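Local coordinates for protein coronin (Toxoplasma gondii, PDB 4OZU) that probably binds actin filaments as full-length coronin, of which this chain is the WD40-repeat beta-propeller domain, at residues Gly184-Ala188 with Ile198-Arg202; Asp193-Asn197 with Ser209-Gly215. One frame throughout, in Å; residues are numbered along the deposited sequence.

In the fold
Both contacts lie in one four-stranded antiparallel blade of the WD40 propeller and share its third strand, 195-200, which pairs with 187-191 in contact 1 and with the outermost strand 205-211 in contact 2. They touch where Ala188 packs against Asn197 and Leu196. Contact 1, between inner strands, has mostly buried residues and no fully exposed one; its apolar ladder gives way to a polar end where Asp200 and Arg202 are linked to Asp185 O through a water. Contact 2, farther from the chain centre (about 21 Å against about 17 Å), mixes buried Leu196 and Cys212 with exposed Ser209, Ala211 and Asp214, and adds direct side-chain hydrogen bonds, Ser209 to Asn197 and Lys194 to Asp214 O.

Contact 1 of 2, residues Gly184-Ala188 with Ile198-Arg202; sequences GDLLA and IVDPR
Leu186 lays its side chain over the strand opposite, CD2 3.7 Å from Asp200 CB and CD1 4.1 Å from Ile198 CG2, in an m,t rotamer. The contact joins the second and third strands of a WD40 propeller blade, 187-191 and 195-200, an antiparallel hairpin whose touching parts run 148° apart. Leu187 faces Val199 as a hydrogen-bonded pair (CA-CA 5.1 Å): Leu187 N donates to Val199 O at 2.9 Å and Val199 N to Leu187 O at 2.8 Å. Ala188 and Ile198 form the next, non-hydrogen-bonded pair, CA-CA 4.6 Å. CA-H...O contacts of 3.4 Å, Leu186 CA to Val199 O and Ile198 CA to Leu187 O, accompany the backbone bonds. Leu187 and Val199, both with chi1 t, share a face and pack on Phe157 of the preceding blade; on the other face Ala188 CB meets Ile198 CD1 at 3.8 Å. Both segments then leave the ladder: Asp185 adopts helical-region angles (-101/-31), and its O approaches Pro201 CD to 3.2 Å. Arg202 NH2 lies 3.3 Å from Asp185 CB and hydrogen-bonds to Asn384 OD1; NH1 hydrogen-bonds to Trp379 O, and the guanidinium makes a cation-pi contact with Trp379. Asp200 OD1 accepts from Ala203 N. One water ties this end together, donating to Asp185 O (2.7 Å) and Asp200 OD1 (2.5 Å) and accepting from Arg202 NE at 2.9 Å.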
ATOM      1  N   GLY A 184       1.932  -6.517  12.955  1.00 18.65           N
ATOM      2  CA  GLY A 184       3.284  -6.808  12.517  1.00 20.37           C
ATOM      3  C   GLY A 184       3.702  -8.265  12.637  1.00 20.21           C
ATOM      4  O   GLY A 184       4.868  -8.596  12.413  1.00 19.41           O
ATOM      5  N   ASP A 185       2.765  -9.148  12.978  1.00 17.21           N
ATOM      6  CA  ASP A 185       3.134 -10.538  13.253  1.00 16.97           C
ATOM      7  C   ASP A 185       2.825 -11.471  12.086  1.00 23.93           C
ATOM      8  O   ASP A 185       3.538 -12.450  11.870  1.00 27.06           O
ATOM      9  CB  ASP A 185       2.440 -11.036  14.525  1.00 17.90           C
ATOM     10  CG  ASP A 185       0.930 -10.977  14.452  1.00 25.58           C
ATOM     11  OD1 ASP A 185       0.378 -10.217  13.624  1.00 21.06           O
ATOM     12  OD2 ASP A 185       0.295 -11.691  15.265  1.00 26.43           O
ATOM     13  N   LEU A 186       1.782 -11.154  11.329  1.00 19.81           N
ATOM     14  CA  LEU A 186       1.306 -12.019  10.260  1.00 19.76           C
ATOM     15  C   LEU A 186       1.291 -11.300   8.921  1.00 20.06           C
ATOM     16  O   LEU A 186       1.140 -10.076   8.854  1.00 19.34           O
ATOM     17  CB  LEU A 186      -0.096 -12.537  10.579  1.00 17.76           C
ATOM     18  CG  LEU A 186      -0.226 -13.383  11.849  1.00 19.62           C
ATOM     19  CD1 LEU A 186      -1.687 -13.741  12.124  1.00 22.39           C
ATOM     20  CD2 LEU A 186       0.627 -14.644  11.756  1.00 23.36           C
ATOM     21  N   LEU A 187       1.464 -12.088   7.863  1.00 20.98           N
ATOM     22  CA  LEU A 187       1.347 -11.616   6.498  1.00 18.13           C
ATOM     23  C   LEU A 187       0.165 -12.331   5.864  1.00 20.05           C
ATOM     24  O   LEU A 187      -0.101 -13.495   6.181  1.00 22.12           O
ATOM     25  CB  LEU A 187       2.631 -11.891   5.722  1.00 22.46           C
ATOM     26  CG  LEU A 187       2.707 -11.308   4.313  1.00 21.52           C
ATOM     27  CD1 LEU A 187       3.558 -10.053   4.296  1.00 33.57           C
ATOM     28  CD2 LEU A 187       3.254 -12.352   3.377  1.00 30.46           C
ATOM     29  N   ALA A 188      -0.572 -11.620   5.022  1.00 18.88           N
ATOM     30  CA  ALA A 188      -1.618 -12.231   4.214  1.00 16.62           C
ATOM     31  C   ALA A 188      -1.241 -12.079   2.760  1.00 18.61           C
ATOM     32  O   ALA A 188      -0.690 -11.048   2.354  1.00 19.84           O
ATOM     33  CB  ALA A 188      -2.966 -11.608   4.491  1.00 19.03           C
ATOM     34  N   ILE A 198      -2.562 -17.052   5.079  1.00 19.60           N
ATOM     35  CA  ILE A 198      -2.004 -16.331   6.213  1.00 18.76           C
ATOM     36  C   ILE A 198      -0.685 -16.983   6.618  1.00 20.16           C
ATOM     37  O   ILE A 198      -0.616 -18.201   6.801  1.00 20.84           O
ATOM     38  CB  ILE A 198      -2.958 -16.324   7.420  1.00 21.25           C
ATOM     39  CG1 ILE A 198      -4.383 -15.953   6.995  1.00 20.25           C
ATOM     40  CG2 ILE A 198      -2.433 -15.378   8.484  1.00 22.70           C
ATOM     41  CD1 ILE A 198      -4.508 -14.592   6.338  1.00 19.71           C
ATOM     42  N   VAL A 199       0.346 -16.156   6.781  1.00 21.27           N
ATOM     43  CA  VAL A 199       1.707 -16.637   7.022  1.00 22.00           C
ATOM     44  C   VAL A 199       2.290 -16.043   8.288  1.00 23.49           C
ATOM     45  O   VAL A 199       2.227 -14.829   8.486  1.00 21.75           O
ATOM     46  CB  VAL A 199       2.642 -16.282   5.854  1.00 22.07           C
ATOM     47  CG1 VAL A 199       4.040 -16.830   6.101  1.00 26.55           C
ATOM     48  CG2 VAL A 199       2.077 -16.823   4.541  1.00 22.47           C
ATOM     49  N   ASP A 200       2.854 -16.912   9.130  1.00 24.03           N
ATOM     50  CA  ASP A 200       3.603 -16.501  10.314  1.00 22.49           C
ATOM     51  C   ASP A 200       5.099 -16.630  10.019  1.00 22.44           C
ATOM     52  O   ASP A 200       5.637 -17.738  10.003  1.00 25.78           O
ATOM     53  CB  ASP A 200       3.205 -17.356  11.520  1.00 22.77           C
ATOM     54  CG  ASP A 200       3.864 -16.898  12.823  1.00 26.63           C
ATOM     55  OD1 ASP A 200       5.000 -16.378  12.790  1.00 24.84           O
ATOM     56  OD2 ASP A 200       3.236 -17.078  13.888  1.00 32.37           O
ATOM     57  N   PRO A 201       5.780 -15.500   9.772  1.00 21.52           N
ATOM     58  CA  PRO A 201       7.194 -15.608   9.383  1.00 22.35           C
ATOM     59  C   PRO A 201       8.123 -16.084  10.496  1.00 24.65           C
ATOM     60  O   PRO A 201       9.098 -16.773  10.212  1.00 26.68           O
ATOM     61  CB  PRO A 201       7.554 -14.184   8.968  1.00 18.74           C
ATOM     62  CG  PRO A 201       6.557 -13.310   9.674  1.00 20.66           C
ATOM     63  CD  PRO A 201       5.297 -14.109   9.731  1.00 23.49           C
ATOM     64  N   ARG A 202       7.842 -15.719  11.740  1.00 22.83           N
ATOM     65  CA  ARG A 202       8.702 -16.135  12.839  1.00 24.25           C
ATOM     66  C   ARG A 202       8.582 -17.638  13.104  1.00 23.40           C
ATOM     67  O   ARG A 202       9.493 -18.248  13.662  1.00 26.75           O
ATOM     68  CB  ARG A 202       8.380 -15.331  14.097  1.00 22.13           C
ATOM     69  CG  ARG A 202       8.895 -13.897  14.015  1.00 21.13           C
ATOM     70  CD  ARG A 202       8.489 -13.061  15.190  1.00 21.65           C
ATOM     71  NE  ARG A 202       7.044 -12.890  15.246  1.00 23.88           N
ATOM     72  CZ  ARG A 202       6.422 -12.149  16.155  1.00 21.85           C
ATOM     73  NH1 ARG A 202       7.117 -11.512  17.090  1.00 23.50           N
ATOM     74  NH2 ARG A 202       5.106 -12.057  16.133  1.00 20.56           N
TER
HETATM   75  O   HOH W   1       5.556 -13.917  13.012  1.00 24.91           O

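Contact 2 of 2, residues Asp193-Asn197 with Ser209-Gly215; sequences DKALN and SVACHDG
Asp193 begins the segment in the turn between strands 187-191 and 195-200, its OD1 hydrogen-bonded to Thr191 OG1 and, weakly, to Ala195 N (3.4 Å). Lys194 follows with positive phi (74/22); its O accepts from Cys212 N at 3.0 Å, and its extended side chain (m,t,t,t) runs beside His213 and Gly215 until NZ donates to Asp214 O at 3.1 Å. Residues 195-197 then pair antiparallel with 209-211 on the outermost strand of this WD40 blade, the axes of these short segments 4.6 Å apart at 160°. Ala195 stands opposite Ala211 as a non-hydrogen-bonded pair. Leu196 and Val210 form the hydrogen-bonded pair, Leu196 N to Val210 O 2.8 Å and Val210 N to Leu196 O 3.0 Å; Leu196 CB lies 3.9 Å from Cys212 CB. Asn197 OD1 accepts from Ser209 OG at 2.6 Å. His213, leading to the next blade, hydrogen-bonds through NE2 to Thr236 OG1 and ND1 to Glu246 OE2, consistent with the His-Ser/Thr-Trp network of WD40 blades. Leu196 and Val210 thus share an apolar face and, with Cys212 just past the strand, pack on Trp250 of the next blade, while Asn197 and Ser209 form a polar pair on the other, alongside Ala195 and Ala211.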
ATOM      1  N   ASP A 193      -4.301 -19.516  -7.410  1.00 32.83           N
ATOM      2  CA  ASP A 193      -5.252 -20.609  -7.184  1.00 32.57           C
ATOM      3  C   ASP A 193      -6.489 -20.127  -6.425  1.00 34.96           C
ATOM      4  O   ASP A 193      -7.285 -20.942  -5.960  1.00 34.08           O
ATOM      5  CB  ASP A 193      -4.597 -21.765  -6.421  1.00 47.60           C
ATOM      6  CG  ASP A 193      -4.093 -21.359  -5.053  1.00 45.60           C
ATOM      7  OD1 ASP A 193      -3.889 -20.149  -4.820  1.00 43.54           O
ATOM      8  OD2 ASP A 193      -3.893 -22.253  -4.203  1.00 56.20           O
ATOM      9  N   LYS A 194      -6.635 -18.806  -6.309  1.00 31.33           N
ATOM     10  CA  LYS A 194      -7.814 -18.169  -5.704  1.00 34.14           C
ATOM     11  C   LYS A 194      -7.816 -18.317  -4.187  1.00 35.85           C
ATOM     12  O   LYS A 194      -8.862 -18.215  -3.547  1.00 32.61           O
ATOM     13  CB  LYS A 194      -9.113 -18.747  -6.274  1.00 33.80           C
ATOM     14  CG  LYS A 194      -9.127 -18.952  -7.789  1.00 37.92           C
ATOM     15  CD  LYS A 194     -10.435 -19.561  -8.258  1.00 42.82           C
ATOM     16  CE  LYS A 194     -10.316 -20.077  -9.687  1.00 47.82           C
ATOM     17  NZ  LYS A 194     -11.635 -20.392 -10.293  1.00 55.61           N
ATOM     18  N   ALA A 195      -6.642 -18.550  -3.616  1.00 28.88           N
ATOM     19  CA  ALA A 195      -6.522 -18.749  -2.182  1.00 29.57           C
ATOM     20  C   ALA A 195      -6.039 -17.481  -1.494  1.00 23.76           C
ATOM     21  O   ALA A 195      -5.220 -16.730  -2.033  1.00 25.22           O
ATOM     22  CB  ALA A 195      -5.579 -19.897  -1.884  1.00 28.93           C
ATOM     23  N   LEU A 196      -6.575 -17.253  -0.301  1.00 22.29           N
ATOM     24  CA  LEU A 196      -6.034 -16.280   0.630  1.00 19.70           C
ATOM     25  C   LEU A 196      -5.271 -17.054   1.693  1.00 19.37           C
ATOM     26  O   LEU A 196      -5.842 -17.926   2.347  1.00 23.75           O
ATOM     27  CB  LEU A 196      -7.149 -15.444   1.258  1.00 19.87           C
ATOM     28  CG  LEU A 196      -6.731 -14.507   2.394  1.00 20.55           C
ATOM     29  CD1 LEU A 196      -5.888 -13.353   1.873  1.00 21.83           C
ATOM     30  CD2 LEU A 196      -7.954 -14.000   3.113  1.00 24.94           C
ATOM     31  N   ASN A 197      -3.990 -16.735   1.857  1.00 21.72           N
ATOM     32  CA  ASN A 197      -3.121 -17.457   2.774  1.00 20.10           C
ATOM     33  C   ASN A 197      -2.582 -16.542   3.851  1.00 20.75           C
ATOM     34  O   ASN A 197      -2.201 -15.403   3.575  1.00 22.38           O
ATOM     35  CB  ASN A 197      -1.952 -18.102   2.019  1.00 21.56           C
ATOM     36  CG  ASN A 197      -2.393 -18.819   0.759  1.00 24.46           C
ATOM     37  OD1 ASN A 197      -2.981 -19.901   0.816  1.00 30.44           O
ATOM     38  ND2 ASN A 197      -2.103 -18.220  -0.394  1.00 34.61           N
ATOM     39  N   SER A 209      -5.484 -20.967   5.348  1.00 24.04           N
ATOM     40  CA  SER A 209      -5.715 -20.816   3.920  1.00 26.25           C
ATOM     41  C   SER A 209      -7.166 -21.095   3.581  1.00 23.13           C
ATOM     42  O   SER A 209      -7.767 -22.020   4.118  1.00 24.84           O
ATOM     43  CB  SER A 209      -4.793 -21.738   3.119  1.00 30.05           C
ATOM     44  OG  SER A 209      -4.882 -21.437   1.736  1.00 33.19           O
ATOM     45  N   VAL A 210      -7.726 -20.286   2.685  1.00 22.47           N
ATOM     46  CA  VAL A 210      -9.115 -20.447   2.277  1.00 23.85           C
ATOM     47  C   VAL A 210      -9.317 -19.948   0.851  1.00 24.07           C
ATOM     48  O   VAL A 210      -8.665 -19.001   0.416  1.00 26.61           O
ATOM     49  CB  VAL A 210     -10.078 -19.694   3.234  1.00 23.63           C
ATOM     50  CG1 VAL A 210      -9.920 -18.181   3.099  1.00 24.87           C
ATOM     51  CG2 VAL A 210     -11.524 -20.116   2.994  1.00 26.71           C
ATOM     52  N   ALA A 211     -10.217 -20.600   0.128  1.00 25.92           N
ATOM     53  CA  ALA A 211     -10.632 -20.126  -1.181  1.00 27.95           C
ATOM     54  C   ALA A 211     -11.434 -18.847  -0.973  1.00 29.92           C
ATOM     55  O   ALA A 211     -12.514 -18.893  -0.387  1.00 28.96           O
ATOM     56  CB  ALA A 211     -11.457 -21.184  -1.899  1.00 29.09           C
ATOM     57  N   CYS A 212     -10.914 -17.708  -1.425  1.00 24.44           N
ATOM     58  CA  CYS A 212     -11.536 -16.433  -1.068  1.00 21.49           C
ATOM     59  C   CYS A 212     -12.541 -15.930  -2.103  1.00 25.84           C
ATOM     60  O   CYS A 212     -13.523 -15.292  -1.725  1.00 25.75           O
ATOM     61  CB  CYS A 212     -10.463 -15.370  -0.813  1.00 27.36           C
ATOM     62  SG  CYS A 212      -9.356 -15.016  -2.191  1.00 29.83           S
ATOM     63  N   HIS A 213     -12.309 -16.217  -3.387  1.00 24.06           N
ATOM     64  CA  HIS A 213     -13.260 -15.874  -4.443  1.00 22.36           C
ATOM     65  C   HIS A 213     -13.218 -16.921  -5.555  1.00 25.79           C
ATOM     66  O   HIS A 213     -12.182 -17.537  -5.786  1.00 27.33           O
ATOM     67  CB  HIS A 213     -12.967 -14.471  -4.983  1.00 21.95           C
ATOM     68  CG  HIS A 213     -13.058 -13.406  -3.935  1.00 25.14           C
ATOM     69  ND1 HIS A 213     -14.254 -12.827  -3.568  1.00 23.66           N
ATOM     70  CD2 HIS A 213     -12.108 -12.832  -3.161  1.00 54.69           C
ATOM     71  CE1 HIS A 213     -14.036 -11.940  -2.612  1.00 21.61           C
ATOM     72  NE2 HIS A 213     -12.740 -11.922  -2.350  1.00 21.26           N
ATOM     73  N   ASP A 214     -14.350 -17.134  -6.222  1.00 25.08           N
ATOM     74  CA  ASP A 214     -14.517 -18.304  -7.087  1.00 29.14           C
ATOM     75  C   ASP A 214     -14.288 -18.009  -8.564  1.00 28.02           C
ATOM     76  O   ASP A 214     -14.152 -18.937  -9.368  1.00 29.51           O
ATOM     77  CB  ASP A 214     -15.915 -18.901  -6.901  1.00 30.95           C
ATOM     78  CG  ASP A 214     -16.140 -19.427  -5.495  1.00 51.39           C
ATOM     79  OD1 ASP A 214     -15.148 -19.792  -4.827  1.00 41.88           O
ATOM     80  OD2 ASP A 214     -17.308 -19.472  -5.053  1.00 43.15           O
ATOM     81  N   GLY A 215     -14.250 -16.732  -8.927  1.00 35.99           N
ATOM     82  CA  GLY A 215     -13.952 -16.333 -10.295  1.00 46.83           C
ATOM     83  C   GLY A 215     -12.492 -16.574 -10.629  1.00 33.47           C
ATOM     84  O   GLY A 215     -11.721 -16.997  -9.770  1.00 37.61           O
TER